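Side-chain contact in ferritin heavy chain (Trichoplusia ni, PDB 1Z6O), which oxidises ferrous iron and, in a secreted shell of twelve heavy and twelve light chains, helps store it as ferric hydroxide: residues G82-T85 against N86-S90. Residues are numbered along the deposited sequence; the frame is centred on the assembly and turned at random.
Sequences GELT and NDVSS
Val88 lays its CG2 methyl over the backbone and side-chain root of Leu84, reaching Leu84 O at 3.4 Å and Leu84 CB at 3.9 Å. CG1 of the valine is anti to the backbone N (chi1 177°), which puts CG2 beside that N, anti to the carbonyl carbon and facing Leu84. Leu84 CD2 comes to 4.1 Å from Asp87 O, a loose contact against the backbone, while the side chain also packs on Ile75, Leu78 and Leu79 of helix 54-80. That helix ends in a Schellman motif at Gly82, whose positive phi (96°) turns the chain out into the long loop which, in the ferritin four-helix bundle, crosses to helix 105-132 and here lies at the heavy-light interface. Two more residues with positive phi, Leu84 and Asp87, bend the loop further and bring Val88 back beside Leu84. Thr85 and Asn86 meet through their polar ends. Thr85 OG1 and Asn86 OD1 are 3.3 Å apart, a long, weak hydrogen bond, and not a settled one, because the threonine proton has another acceptor within reach. Asn86 CG sits between its own backbone N and carbonyl carbon (chi1 53°), which keeps the amide close to the threonine. Arg26 of helix 19-47 donates to Asp87 O. Val88 N is held by Glu119 of a ferritin light chain, and Val88 also packs on Leu57 of that chain.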
loop_
_atom_site.group_PDB
_atom_site.type_symbol
_atom_site.label_atom_id
_atom_site.label_comp_id
_atom_site.label_asym_id
_atom_site.label_seq_id
_atom_site.Cartn_x
_atom_site.Cartn_y
_atom_site.Cartn_z
ATOM N N GLY M 82 -44.529 -13.288 -27.075
ATOM C CA GLY M 82 -45.333 -14.500 -26.994
ATOM C C GLY M 82 -45.419 -15.299 -28.279
ATOM O O GLY M 82 -46.206 -16.244 -28.373
ATOM N N GLU M 83 -44.608 -14.939 -29.269
ATOM C CA GLU M 83 -44.619 -15.641 -30.548
ATOM C C GLU M 83 -43.599 -16.775 -30.589
ATOM O O GLU M 83 -42.900 -17.041 -29.609
ATOM C CB GLU M 83 -44.321 -14.659 -31.687
ATOM C CG GLU M 83 -45.324 -13.501 -31.792
ATOM C CD GLU M 83 -46.735 -13.981 -32.171
ATOM O OE1 GLU M 83 -46.858 -15.071 -32.766
ATOM O OE2 GLU M 83 -47.716 -13.260 -31.888
ATOM N N LEU M 84 -43.533 -17.433 -31.742
ATOM C CA LEU M 84 -42.613 -18.535 -31.991
ATOM C C LEU M 84 -42.795 -19.754 -31.092
ATOM O O LEU M 84 -41.824 -20.396 -30.693
ATOM C CB LEU M 84 -41.155 -18.035 -31.955
ATOM C CG LEU M 84 -40.856 -16.945 -33.002
ATOM C CD1 LEU M 84 -39.380 -16.537 -32.940
ATOM C CD2 LEU M 84 -41.201 -17.470 -34.410
ATOM N N THR M 85 -44.048 -20.063 -30.763
ATOM C CA THR M 85 -44.348 -21.272 -30.007
ATOM C C THR M 85 -44.413 -22.397 -31.060
ATOM O O THR M 85 -44.486 -23.576 -30.727
ATOM C CB THR M 85 -45.682 -21.166 -29.266
ATOM O OG1 THR M 85 -46.682 -20.665 -30.159
ATOM C CG2 THR M 85 -45.533 -20.215 -28.071
ATOM N N ASN M 86 -44.405 -21.999 -32.331
ATOM C CA ASN M 86 -44.355 -22.919 -33.474
ATOM C C ASN M 86 -43.838 -22.110 -34.678
ATOM O O ASN M 86 -43.593 -20.909 -34.546
ATOM C CB ASN M 86 -45.724 -23.541 -33.776
ATOM C CG ASN M 86 -46.808 -22.512 -33.930
ATOM O OD1 ASN M 86 -47.475 -22.142 -32.959
ATOM N ND2 ASN M 86 -46.992 -22.028 -35.153
ATOM N N ASP M 87 -43.649 -22.752 -35.831
ATOM C CA ASP M 87 -43.150 -22.058 -37.032
ATOM C C ASP M 87 -41.755 -21.483 -36.823
ATOM O O ASP M 87 -41.430 -20.400 -37.325
ATOM C CB ASP M 87 -44.081 -20.911 -37.414
ATOM C CG ASP M 87 -45.476 -21.387 -37.723
ATOM O OD1 ASP M 87 -46.441 -20.733 -37.269
ATOM O OD2 ASP M 87 -45.602 -22.413 -38.424
ATOM N N VAL M 88 -40.933 -22.196 -36.070
ATOM C CA VAL M 88 -39.583 -21.727 -35.828
ATOM C C VAL M 88 -38.636 -22.273 -36.901
ATOM O O VAL M 88 -37.785 -21.546 -37.411
ATOM C CB VAL M 88 -39.092 -22.165 -34.422
ATOM C CG1 VAL M 88 -37.649 -21.733 -34.219
ATOM C CG2 VAL M 88 -39.988 -21.539 -33.332
ATOM N N SER M 89 -38.799 -23.544 -37.256
ATOM C CA SER M 89 -37.921 -24.178 -38.246
ATOM C C SER M 89 -37.903 -23.449 -39.586
ATOM O O SER M 89 -36.869 -23.361 -40.233
ATOM C CB SER M 89 -38.341 -25.634 -38.477
ATOM O OG SER M 89 -38.205 -26.400 -37.293
ATOM N N SER M 90 -39.047 -22.910 -39.983
ATOM C CA SER M 90 -39.165 -22.206 -41.259
ATOM C C SER M 90 -38.688 -20.755 -41.222
ATOM O O SER M 90 -38.736 -20.068 -42.234
ATOM C CB SER M 90 -40.627 -22.223 -41.706
ATOM O OG SER M 90 -41.426 -21.611 -40.704
#